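Side-chain contacts in GTPase HflX (Sulfolobus solfataricus P2, PDB 2QTF), which hydrolyses GTP specifically, associates with the 50S ribosomal subunit and may act in protein synthesis or ribosome biogenesis: residues A110-E115 with K150-K155; K32-K35 with F41-Q44; F63-P68 with P241-D246; L319-E322 with P326-D329. All coordinates share one frame; numbering follows the deposited sequence.

Interaction 1 of 4, residues A110-E115 with K150-K155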
loop_
_atom_site.group_PDB
_atom_site.type_symbol
_atom_site.label_atom_id
_atom_site.label_comp_id
_atom_site.label_asym_id
_atom_site.label_seq_id
_atom_site.Cartn_x
_atom_site.Cartn_y
_atom_site.Cartn_z
ATOM N N ALA A 110 14.551 -3.707 8.166
ATOM C CA ALA A 110 13.908 -4.927 7.647
ATOM C C ALA A 110 14.579 -5.470 6.380
ATOM O O ALA A 110 14.695 -6.708 6.181
ATOM C CB ALA A 110 12.394 -4.700 7.420
ATOM N N ARG A 111 14.946 -4.569 5.447
ATOM C CA ARG A 111 15.702 -5.038 4.231
ATOM C C ARG A 111 17.058 -5.702 4.619
ATOM O O ARG A 111 17.451 -6.717 4.048
ATOM C CB ARG A 111 15.927 -3.825 3.315
ATOM C CG ARG A 111 14.649 -3.394 2.584
ATOM C CD ARG A 111 14.909 -2.038 1.765
ATOM N NE ARG A 111 13.830 -1.854 0.804
ATOM C CZ ARG A 111 13.657 -0.725 0.119
ATOM N NH1 ARG A 111 14.415 0.349 0.401
ATOM N NH2 ARG A 111 12.826 -0.733 -0.873
ATOM N N LEU A 112 17.839 -5.069 5.481
ATOM C CA LEU A 112 19.112 -5.644 5.958
ATOM C C LEU A 112 18.933 -6.976 6.601
ATOM O O LEU A 112 19.723 -7.924 6.334
ATOM C CB LEU A 112 19.792 -4.698 6.966
ATOM C CG LEU A 112 20.286 -3.389 6.306
ATOM C CD1 LEU A 112 20.806 -2.426 7.336
ATOM C CD2 LEU A 112 21.363 -3.664 5.179
ATOM N N LYS A 113 17.956 -7.076 7.489
ATOM C CA LYS A 113 17.695 -8.382 8.189
ATOM C C LYS A 113 17.300 -9.439 7.164
ATOM O O LYS A 113 17.722 -10.602 7.286
ATOM C CB LYS A 113 16.562 -8.213 9.223
ATOM C CG LYS A 113 17.157 -7.493 10.486
ATOM C CD LYS A 113 16.115 -7.470 11.592
ATOM C CE LYS A 113 16.828 -7.243 12.958
ATOM N NZ LYS A 113 15.907 -7.603 14.115
ATOM N N TYR A 114 16.550 -9.047 6.140
ATOM C CA TYR A 114 16.162 -10.025 5.103
ATOM C C TYR A 114 17.306 -10.509 4.250
ATOM O O TYR A 114 17.282 -11.639 3.709
ATOM C CB TYR A 114 15.046 -9.426 4.201
ATOM C CG TYR A 114 14.097 -10.446 3.593
ATOM C CD1 TYR A 114 13.333 -11.299 4.407
ATOM C CD2 TYR A 114 14.013 -10.597 2.229
ATOM C CE1 TYR A 114 12.500 -12.243 3.842
ATOM C CE2 TYR A 114 13.183 -11.484 1.661
ATOM C CZ TYR A 114 12.441 -12.343 2.515
ATOM O OH TYR A 114 11.538 -13.205 1.962
ATOM N N GLU A 115 18.315 -9.667 4.069
ATOM C CA GLU A 115 19.462 -10.048 3.277
ATOM C C GLU A 115 20.387 -10.971 4.065
ATOM O O GLU A 115 21.145 -11.668 3.465
ATOM C CB GLU A 115 20.376 -8.836 2.986
ATOM C CG GLU A 115 20.554 -8.241 1.677
ATOM C CD GLU A 115 20.224 -9.110 0.453
ATOM O OE1 GLU A 115 19.110 -8.905 0.048
ATOM O OE2 GLU A 115 21.060 -9.819 -0.154
ATOM N N LYS A 150 25.516 -6.823 9.931
ATOM C CA LYS A 150 25.159 -6.794 11.369
ATOM C C LYS A 150 25.506 -5.484 12.029
ATOM O O LYS A 150 24.702 -4.981 12.824
ATOM C CB LYS A 150 25.706 -8.012 12.137
ATOM C CG LYS A 150 25.275 -9.369 11.514
ATOM C CD LYS A 150 25.985 -10.607 12.152
ATOM C CE LYS A 150 25.088 -11.864 12.184
ATOM N NZ LYS A 150 25.787 -13.052 12.854
ATOM N N ARG A 151 26.658 -4.870 11.700
ATOM C CA ARG A 151 26.940 -3.581 12.317
ATOM C C ARG A 151 25.948 -2.512 11.902
ATOM O O ARG A 151 25.588 -1.637 12.712
ATOM C CB ARG A 151 28.370 -3.026 11.963
ATOM C CG ARG A 151 29.604 -3.810 12.551
ATOM C CD ARG A 151 30.967 -3.000 12.284
ATOM N NE ARG A 151 31.348 -2.887 10.864
ATOM C CZ ARG A 151 31.923 -3.866 10.162
ATOM N NH1 ARG A 151 32.171 -5.043 10.735
ATOM N NH2 ARG A 151 32.267 -3.681 8.871
ATOM N N ARG A 152 25.542 -2.500 10.622
ATOM C CA ARG A 152 24.499 -1.561 10.237
ATOM C C ARG A 152 23.159 -1.867 10.902
ATOM O O ARG A 152 22.444 -0.961 11.353
ATOM C CB ARG A 152 24.387 -1.559 8.694
ATOM C CG ARG A 152 23.296 -0.636 8.132
ATOM C CD ARG A 152 23.772 0.750 7.823
ATOM N NE ARG A 152 23.086 1.388 6.667
ATOM C CZ ARG A 152 23.073 2.717 6.507
ATOM N NH1 ARG A 152 23.695 3.485 7.427
ATOM N NH2 ARG A 152 22.478 3.296 5.446
ATOM N N ILE A 153 22.803 -3.131 10.974
ATOM C CA ILE A 153 21.517 -3.513 11.637
ATOM C C ILE A 153 21.596 -3.057 13.127
ATOM O O ILE A 153 20.679 -2.432 13.657
ATOM C CB ILE A 153 21.345 -4.985 11.571
ATOM C CG1 ILE A 153 20.883 -5.372 10.126
ATOM C CG2 ILE A 153 20.315 -5.473 12.712
ATOM C CD1 ILE A 153 21.144 -6.822 9.772
ATOM N N ASN A 154 22.739 -3.333 13.785
ATOM C CA ASN A 154 22.873 -2.872 15.209
ATOM C C ASN A 154 22.860 -1.356 15.472
ATOM O O ASN A 154 22.155 -0.888 16.379
ATOM C CB ASN A 154 23.989 -3.629 15.900
ATOM C CG ASN A 154 23.628 -5.076 16.075
ATOM O OD1 ASN A 154 22.401 -5.441 16.275
ATOM N ND2 ASN A 154 24.648 -5.933 16.025
ATOM N N LYS A 155 23.495 -0.590 14.606
ATOM C CA LYS A 155 23.338 0.839 14.572
ATOM C C LYS A 155 21.903 1.365 14.390
ATOM O O LYS A 155 21.470 2.302 15.122
ATOM C CB LYS A 155 24.292 1.490 13.504
ATOM C CG LYS A 155 24.040 3.048 13.284
ATOM C CD LYS A 155 24.850 3.663 12.073
ATOM C CE LYS A 155 24.605 5.227 11.800
ATOM N NZ LYS A 155 25.174 5.461 10.407
#
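Arg152 crosses from helix 145-164 and, at its far end, makes a salt bridge through NE to Glu108 OE1, one turn before Leu112 on the facing helix. That bridge anchors the guanidinium while the aliphatic part of the arginine lies against Leu112. Its CG is anti to the backbone N (chi1 179°), and the chain then bends at chi2 and chi3, carrying the charged end toward Glu108. The branch of leucine that meets it is CD1, 3.9 Å from Arg152 CB; the still shorter approach of CD1 to Arg152 CG is doubtful as modelled.

The apolar heart of the contact is Leu112 against Ile153, the two residues whose CA atoms lie closest across the helices, 6.5 Å apart. Leu112 CB sits only 3.4 Å from Ile153 CG1, tighter than usual for two carbons, and Ile153 CD1 reaches the same CB at 3.8 Å. The other branch of the isoleucine is used differently: Ile153 CG2 meets Lys113 CE at 3.9 Å, where the extended lysine passes obliquely across it, with the exposed lysine forming the border of the contact on that side. A bound cadmium ion lies about 4 Å from the Leu112 side chain.

The segments' axes approach to 9.7 Å at 148°, so helices 101-121 and 145-164 run roughly antiparallel. Leu109 and Leu116 of the first continue the seam on Ile153, Tyr149 and Leu156 of the second continue it on Leu112, and helix 86-97 packs against helix 101-121 through Ala110, Arg111 and Tyr114.

Interaction 2 of 4, residues K32-K35 with F41-Q44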
loop_
_atom_site.group_PDB
_atom_site.type_symbol
_atom_site.label_atom_id
_atom_site.label_comp_id
_atom_site.label_asym_id
_atom_site.label_seq_id
_atom_site.Cartn_x
_atom_site.Cartn_y
_atom_site.Cartn_z
ATOM N N LYS A 32 0.790 -18.137 -13.157
ATOM C CA LYS A 32 0.555 -18.797 -11.888
ATOM C C LYS A 32 1.890 -19.162 -11.187
ATOM O O LYS A 32 2.895 -19.187 -11.831
ATOM C CB LYS A 32 -0.323 -20.090 -12.122
ATOM C CG LYS A 32 -1.728 -19.705 -12.526
ATOM C CD LYS A 32 -2.626 -20.935 -12.668
ATOM C CE LYS A 32 -3.972 -20.540 -13.244
ATOM N NZ LYS A 32 -5.025 -21.111 -12.301
ATOM N N LEU A 33 1.901 -19.482 -9.884
ATOM C CA LEU A 33 3.102 -20.044 -9.295
ATOM C C LEU A 33 3.423 -21.402 -9.917
ATOM O O LEU A 33 2.510 -22.124 -10.393
ATOM C CB LEU A 33 3.013 -20.195 -7.760
ATOM C CG LEU A 33 2.697 -18.918 -6.931
ATOM C CD1 LEU A 33 2.435 -19.325 -5.477
ATOM C CD2 LEU A 33 3.886 -17.963 -7.065
ATOM N N PRO A 34 4.706 -21.760 -9.960
ATOM C CA PRO A 34 4.956 -23.038 -10.613
ATOM C C PRO A 34 4.364 -24.178 -9.803
ATOM O O PRO A 34 4.451 -24.150 -8.581
ATOM C CB PRO A 34 6.496 -23.136 -10.637
ATOM C CG PRO A 34 6.965 -22.183 -9.594
ATOM C CD PRO A 34 5.936 -21.076 -9.561
ATOM N N LYS A 35 3.766 -25.166 -10.480
ATOM C CA LYS A 35 3.259 -26.390 -9.794
ATOM C C LYS A 35 4.379 -27.049 -8.965
ATOM O O LYS A 35 4.278 -27.230 -7.729
ATOM C CB LYS A 35 2.697 -27.422 -10.798
ATOM C CG LYS A 35 1.258 -27.143 -11.316
ATOM C CD LYS A 35 1.254 -26.892 -12.840
ATOM C CE LYS A 35 -0.076 -26.316 -13.319
ATOM N NZ LYS A 35 -0.372 -26.880 -14.709
ATOM N N PHE A 41 15.899 -22.151 -9.183
ATOM C CA PHE A 41 15.456 -20.857 -9.686
ATOM C C PHE A 41 14.041 -20.533 -9.325
ATOM O O PHE A 41 13.495 -19.482 -9.731
ATOM C CB PHE A 41 15.576 -20.885 -11.202
ATOM C CG PHE A 41 16.998 -21.165 -11.673
ATOM C CD1 PHE A 41 17.978 -20.172 -11.603
ATOM C CD2 PHE A 41 17.319 -22.446 -12.158
ATOM C CE1 PHE A 41 19.360 -20.402 -12.064
ATOM C CE2 PHE A 41 18.617 -22.722 -12.595
ATOM C CZ PHE A 41 19.668 -21.699 -12.566
ATOM N N TYR A 42 13.408 -21.470 -8.639
ATOM C CA TYR A 42 11.962 -21.317 -8.271
ATOM C C TYR A 42 11.049 -21.346 -9.517
ATOM O O TYR A 42 10.219 -22.309 -9.741
ATOM C CB TYR A 42 11.709 -19.992 -7.395
ATOM C CG TYR A 42 10.273 -19.963 -6.928
ATOM C CD1 TYR A 42 9.872 -20.793 -5.882
ATOM C CD2 TYR A 42 9.333 -19.333 -7.625
ATOM C CE1 TYR A 42 8.549 -20.862 -5.510
ATOM C CE2 TYR A 42 7.965 -19.355 -7.265
ATOM C CZ TYR A 42 7.602 -20.154 -6.224
ATOM O OH TYR A 42 6.290 -20.234 -5.875
ATOM N N ILE A 43 11.133 -20.294 -10.346
ATOM C CA ILE A 43 10.419 -20.337 -11.597
ATOM C C ILE A 43 11.192 -21.248 -12.602
ATOM O O ILE A 43 12.309 -21.618 -12.321
ATOM C CB ILE A 43 10.150 -18.910 -12.231
ATOM C CG1 ILE A 43 11.431 -18.237 -12.578
ATOM C CG2 ILE A 43 9.290 -18.022 -11.176
ATOM C CD1 ILE A 43 11.237 -16.927 -13.498
ATOM N N GLN A 44 10.600 -21.548 -13.741
ATOM C CA GLN A 44 11.241 -22.464 -14.691
ATOM C C GLN A 44 12.393 -21.760 -15.391
ATOM O O GLN A 44 12.393 -20.518 -15.550
ATOM C CB GLN A 44 10.183 -23.015 -15.682
ATOM C CG GLN A 44 9.123 -24.092 -14.979
ATOM C CD GLN A 44 9.685 -25.074 -13.846
ATOM O OE1 GLN A 44 10.705 -25.769 -14.021
ATOM N NE2 GLN A 44 9.018 -25.066 -12.641
#
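Pro34 lies over one face of the Tyr42 ring, and this is where the two loop segments pack closely. Its CG sits 4.2 Å from the ring centroid and 26° off the normal, a CH-pi contact, while Pro34 CD comes within 3.5 Å of Tyr42 CE2. The same CG also rests against the tyrosine's own backbone, 3.3 Å from Tyr42 O. Leu33 approaches quite differently, with CD2 near the plane of the ring at its edge, 3.5 Å from Tyr42 OH. Thus consecutive residues hold one ring by face and by rim. With Tyr42 CG anti to the backbone N (chi1 -174°), the ring reaches toward 32-35 and offers a face to the proline. The tyrosine itself is the middle of a classic gamma-turn, with positive phi and a weak bond of 2.6 Å from Ile43 N to Phe41 O.

The solvent side is looser. Gln44 bends round at chi2, and its NE2 merely brushes Pro34 CB at 3.8 Å; what holds the amide is a hydrogen bond from NE2 to Ser36 O, in the loop between the segments.

Both segments belong to the connection from strand 25-31 to helix 45-52, for which Gln44 is the N-cap residue. Ile43 turns inward onto Leu48, Ile51 and strand 59-62, and Tyr42 meets Ile62 and, edge-to-face, the ring of His70 on helix 68-78.

Interaction 3 of 4, residues F63-P68 with P241-D246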
loop_
_atom_site.group_PDB
_atom_site.type_symbol
_atom_site.label_atom_id
_atom_site.label_comp_id
_atom_site.label_asym_id
_atom_site.label_seq_id
_atom_site.Cartn_x
_atom_site.Cartn_y
_atom_site.Cartn_z
ATOM N N PHE A 63 5.078 -13.494 -5.996
ATOM C CA PHE A 63 4.274 -13.271 -4.832
ATOM C C PHE A 63 4.295 -14.469 -3.896
ATOM O O PHE A 63 3.285 -15.107 -3.761
ATOM C CB PHE A 63 2.849 -12.837 -5.233
ATOM C CG PHE A 63 2.138 -12.059 -4.147
ATOM C CD1 PHE A 63 2.534 -10.756 -3.799
ATOM C CD2 PHE A 63 1.106 -12.667 -3.411
ATOM C CE1 PHE A 63 1.840 -10.066 -2.752
ATOM C CE2 PHE A 63 0.400 -11.991 -2.401
ATOM C CZ PHE A 63 0.753 -10.700 -2.068
ATOM N N GLU A 64 5.423 -14.714 -3.232
ATOM C CA GLU A 64 5.629 -15.807 -2.286
ATOM C C GLU A 64 6.826 -15.356 -1.491
ATOM O O GLU A 64 7.514 -14.416 -1.898
ATOM C CB GLU A 64 6.074 -17.084 -3.046
ATOM C CG GLU A 64 5.163 -18.307 -2.874
ATOM C CD GLU A 64 4.829 -18.680 -1.424
ATOM O OE1 GLU A 64 3.831 -19.431 -1.256
ATOM O OE2 GLU A 64 5.524 -18.236 -0.459
ATOM N N GLN A 65 7.197 -16.075 -0.449
ATOM C CA GLN A 65 8.436 -15.805 0.161
ATOM C C GLN A 65 9.496 -16.740 -0.410
ATOM O O GLN A 65 9.363 -17.984 -0.238
ATOM C CB GLN A 65 8.286 -15.899 1.692
ATOM C CG GLN A 65 9.543 -15.554 2.459
ATOM C CD GLN A 65 9.334 -15.578 3.991
ATOM O OE1 GLN A 65 8.194 -15.423 4.479
ATOM N NE2 GLN A 65 10.445 -15.793 4.753
ATOM N N LEU A 66 10.561 -16.194 -1.004
ATOM C CA LEU A 66 11.665 -17.006 -1.649
ATOM C C LEU A 66 12.662 -17.408 -0.610
ATOM O O LEU A 66 12.967 -16.636 0.289
ATOM C CB LEU A 66 12.455 -16.263 -2.797
ATOM C CG LEU A 66 11.700 -15.974 -4.052
ATOM C CD1 LEU A 66 12.514 -15.142 -5.078
ATOM C CD2 LEU A 66 11.088 -17.317 -4.670
ATOM N N LYS A 67 13.160 -18.647 -0.720
ATOM C CA LYS A 67 14.328 -19.095 0.005
ATOM C C LYS A 67 15.576 -18.404 -0.463
ATOM O O LYS A 67 15.713 -18.010 -1.627
ATOM C CB LYS A 67 14.528 -20.613 -0.164
ATOM C CG LYS A 67 13.344 -21.359 0.331
ATOM C CD LYS A 67 13.605 -22.853 0.179
ATOM C CE LYS A 67 12.390 -23.641 0.527
ATOM N NZ LYS A 67 12.720 -24.963 -0.051
ATOM N N PRO A 68 16.549 -18.313 0.429
ATOM C CA PRO A 68 17.796 -17.694 0.040
ATOM C C PRO A 68 18.446 -18.269 -1.212
ATOM O O PRO A 68 19.011 -17.493 -2.030
ATOM C CB PRO A 68 18.688 -17.911 1.264
ATOM C CG PRO A 68 17.610 -17.868 2.461
ATOM C CD PRO A 68 16.507 -18.685 1.889
ATOM N N PRO A 241 3.411 -10.060 6.460
ATOM C CA PRO A 241 4.413 -10.930 7.044
ATOM C C PRO A 241 4.993 -10.333 8.307
ATOM O O PRO A 241 5.317 -9.155 8.358
ATOM C CB PRO A 241 5.523 -10.927 5.993
ATOM C CG PRO A 241 4.805 -10.656 4.651
ATOM C CD PRO A 241 3.720 -9.701 5.048
ATOM N N PRO A 242 5.187 -11.172 9.359
ATOM C CA PRO A 242 5.629 -10.688 10.677
ATOM C C PRO A 242 6.901 -9.914 10.657
ATOM O O PRO A 242 7.076 -9.054 11.455
ATOM C CB PRO A 242 5.855 -12.022 11.493
ATOM C CG PRO A 242 5.966 -13.069 10.476
ATOM C CD PRO A 242 5.057 -12.645 9.299
ATOM N N GLN A 243 7.845 -10.264 9.786
ATOM C CA GLN A 243 9.177 -9.588 9.663
ATOM C C GLN A 243 9.026 -8.088 9.385
ATOM O O GLN A 243 9.985 -7.330 9.672
ATOM C CB GLN A 243 9.981 -10.050 8.350
ATOM C CG GLN A 243 10.443 -11.457 8.244
ATOM C CD GLN A 243 9.415 -12.425 7.638
ATOM O OE1 GLN A 243 8.169 -12.386 7.920
ATOM N NE2 GLN A 243 9.934 -13.354 6.843
ATOM N N ILE A 244 7.925 -7.696 8.729
ATOM C CA ILE A 244 7.820 -6.276 8.266
ATOM C C ILE A 244 6.707 -5.511 8.967
ATOM O O ILE A 244 6.325 -4.448 8.555
ATOM C CB ILE A 244 7.727 -6.132 6.688
ATOM C CG1 ILE A 244 6.466 -6.791 6.124
ATOM C CG2 ILE A 244 8.973 -6.835 6.102
ATOM C CD1 ILE A 244 6.286 -6.638 4.587
ATOM N N VAL A 245 6.173 -6.108 10.041
ATOM C CA VAL A 245 5.018 -5.469 10.720
ATOM C C VAL A 245 5.468 -4.197 11.320
ATOM O O VAL A 245 4.728 -3.234 11.231
ATOM C CB VAL A 245 4.435 -6.424 11.805
ATOM C CG1 VAL A 245 3.622 -5.611 12.880
ATOM C CG2 VAL A 245 3.562 -7.427 11.166
ATOM N N ASP A 246 6.670 -4.078 11.896
ATOM C CA ASP A 246 7.005 -2.770 12.409
ATOM C C ASP A 246 7.237 -1.699 11.329
ATOM O O ASP A 246 6.874 -0.541 11.536
ATOM C CB ASP A 246 8.308 -2.688 13.189
ATOM C CG ASP A 246 8.220 -3.385 14.599
ATOM O OD1 ASP A 246 7.127 -3.656 15.113
ATOM O OD2 ASP A 246 9.298 -3.628 15.102
#
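Two surface glutamines, Gln65 and Gln243, make the contact, reaching for each other from opposite directions with amide planes 57° apart. As modelled, NE2 faces NE2: Gln65 NE2 and Gln243 NE2 are 3.3 Å apart, two donors with no hydrogen bond between them. Gln65 OE1 is somewhat farther from Gln243 NE2, at 3.6 Å. Since amide oxygen and nitrogen are hard to tell apart at this resolution, the facing nitrogens need not be the true orientation. Gln65 is fully extended, with CG anti to the backbone N (chi1 -177°), whereas Gln243 folds at chi2.

In the fold this touch spans two domains. Residues 63-68 connect strand 59-62 of the N-terminal parallel sheet to helix 68-78; residues 241-246 come shortly after Asp232-Gly235, the G3 motif of the GTPase domain, in the region that probably corresponds to switch II of other G proteins, and start helix 245-253.

Hydrogen bonds act within each segment. Gln65 N donates to Glu64 OE2 at 2.7 Å, meeting the oxygen on its anti side, slightly out of the carboxylate plane. Across the turn, Ile244 N bonds to Pro241 O at 3.0 Å.

Helix 86-97 packs alongside: Ile87 touches Gln243, and Leu90 touches both Pro241 and Ile244.

Interaction 4 of 4, residues L319-E322 with P326-D329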
loop_
_atom_site.group_PDB
_atom_site.type_symbol
_atom_site.label_atom_id
_atom_site.label_comp_id
_atom_site.label_asym_id
_atom_site.label_seq_id
_atom_site.Cartn_x
_atom_site.Cartn_y
_atom_site.Cartn_z
ATOM N N LEU A 319 -22.510 2.645 11.019
ATOM C CA LEU A 319 -21.392 1.944 11.709
ATOM C C LEU A 319 -20.175 2.831 11.930
ATOM O O LEU A 319 -19.537 2.839 13.031
ATOM C CB LEU A 319 -21.078 0.612 11.023
ATOM C CG LEU A 319 -19.998 -0.341 11.601
ATOM C CD1 LEU A 319 -20.244 -0.708 13.113
ATOM C CD2 LEU A 319 -19.782 -1.558 10.756
ATOM N N SER A 320 -19.828 3.631 10.900
ATOM C CA SER A 320 -18.685 4.524 11.014
ATOM C C SER A 320 -18.869 5.472 12.216
ATOM O O SER A 320 -17.920 5.729 13.009
ATOM C CB SER A 320 -18.513 5.327 9.684
ATOM O OG SER A 320 -18.311 4.396 8.566
ATOM N N LYS A 321 -20.088 6.009 12.374
ATOM C CA LYS A 321 -20.305 6.954 13.509
ATOM C C LYS A 321 -20.377 6.211 14.828
ATOM O O LYS A 321 -20.035 6.798 15.880
ATOM C CB LYS A 321 -21.582 7.812 13.345
ATOM C CG LYS A 321 -21.449 8.852 12.219
ATOM C CD LYS A 321 -22.807 9.490 11.741
ATOM C CE LYS A 321 -22.524 10.636 10.776
ATOM N NZ LYS A 321 -23.782 11.309 10.256
ATOM N N GLU A 322 -20.796 4.951 14.805
ATOM C CA GLU A 322 -20.629 4.164 16.035
ATOM C C GLU A 322 -19.161 3.925 16.419
ATOM O O GLU A 322 -18.833 3.840 17.614
ATOM C CB GLU A 322 -21.325 2.832 15.924
ATOM C CG GLU A 322 -22.826 2.994 16.031
ATOM C CD GLU A 322 -23.537 1.656 15.919
ATOM O OE1 GLU A 322 -24.791 1.643 15.739
ATOM O OE2 GLU A 322 -22.828 0.619 15.994
ATOM N N PRO A 326 -14.653 12.507 15.087
ATOM C CA PRO A 326 -15.733 12.993 14.237
ATOM C C PRO A 326 -15.668 12.420 12.796
ATOM O O PRO A 326 -14.651 12.538 12.101
ATOM C CB PRO A 326 -15.486 14.487 14.213
ATOM C CG PRO A 326 -14.022 14.643 14.262
ATOM C CD PRO A 326 -13.505 13.409 15.057
ATOM N N ILE A 327 -16.763 11.859 12.387
ATOM C CA ILE A 327 -16.996 11.516 11.005
ATOM C C ILE A 327 -17.494 12.852 10.338
ATOM O O ILE A 327 -18.553 13.412 10.717
ATOM C CB ILE A 327 -18.046 10.415 10.901
ATOM C CG1 ILE A 327 -17.501 9.088 11.439
ATOM C CG2 ILE A 327 -18.437 10.071 9.435
ATOM C CD1 ILE A 327 -16.294 8.376 10.638
ATOM N N PHE A 328 -16.765 13.306 9.344
ATOM C CA PHE A 328 -17.186 14.496 8.535
ATOM C C PHE A 328 -18.399 14.196 7.690
ATOM O O PHE A 328 -19.401 14.898 7.707
ATOM C CB PHE A 328 -16.022 14.982 7.701
ATOM C CG PHE A 328 -16.329 16.234 6.988
ATOM C CD1 PHE A 328 -16.361 17.447 7.697
ATOM C CD2 PHE A 328 -16.650 16.219 5.610
ATOM C CE1 PHE A 328 -16.706 18.627 7.045
ATOM C CE2 PHE A 328 -16.995 17.421 4.931
ATOM C CZ PHE A 328 -17.048 18.601 5.668
ATOM N N ASP A 329 -18.334 13.127 6.910
ATOM C CA ASP A 329 -19.465 12.707 6.143
ATOM C C ASP A 329 -19.169 11.377 5.541
ATOM O O ASP A 329 -18.036 10.904 5.640
ATOM C CB ASP A 329 -19.690 13.698 4.974
ATOM C CG ASP A 329 -21.191 13.788 4.589
ATOM O OD1 ASP A 329 -21.938 12.844 4.954
ATOM O OD2 ASP A 329 -21.590 14.794 3.973
#
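Ile327, at the start of strand 327-332, packs against Ser320 and Lys321 near the end of helix 309-323, and all the contacts between the segments are van der Waals. Its CD1 meets Ser320 CB at 3.9 Å, while CG1 lies 3.7 Å from Ser320 O, so the branch follows the helix backbone as much as the side chain. Ile327 CG1 stands anti to the carbonyl carbon (chi1 -69°), and chi2 then turns the terminal methyl toward the serine. On the exposed flank, Lys321 lays its CG 4.0 Å from Ile327 CB.

The polar groups look elsewhere. Ser320 OG hydrogen-bonds to Val316 O one turn back in its own helix, satisfying this buried hydroxyl. Lys321 NZ has a long, weak ion pair with Glu317, and is 5.8 Å from Asp329 OD1, opposite charges that do not touch; Asp329 itself forms a salt bridge through OD2 to Lys347 of helix 341-355.

Phe282 of helix 271-288 and Val297 of strand 295-300 pack on both Ser320 and Ile327. The arrangement is the return of a beta-alpha-beta unit, strand 295-300, helix 309-323 and strand 327-332, in the P-loop GTPase fold.

Interactions 1, 2 and 3 form a connected chain of contacts on one side of the molecule. Tyr114 of segment 110-115 packs on interaction 3, its CE1 lying 4.1 Å from Gln243 NE2, and Tyr42 of interaction 2 meets interaction 3 through Tyr42 CG and Leu66 CD2, 3.6 Å apart. Interactions 1 and 2 do not touch each other, their nearest atoms being about 11 Å apart. Interaction 4 stands on the far side of the chain's centre, its nearest atoms about 24 Å from interaction 3. There the side chain of Ser320 is about 12 Å from Gly186 of the inferred GTP-binding loop, whereas the other three lie away from the annotated sites.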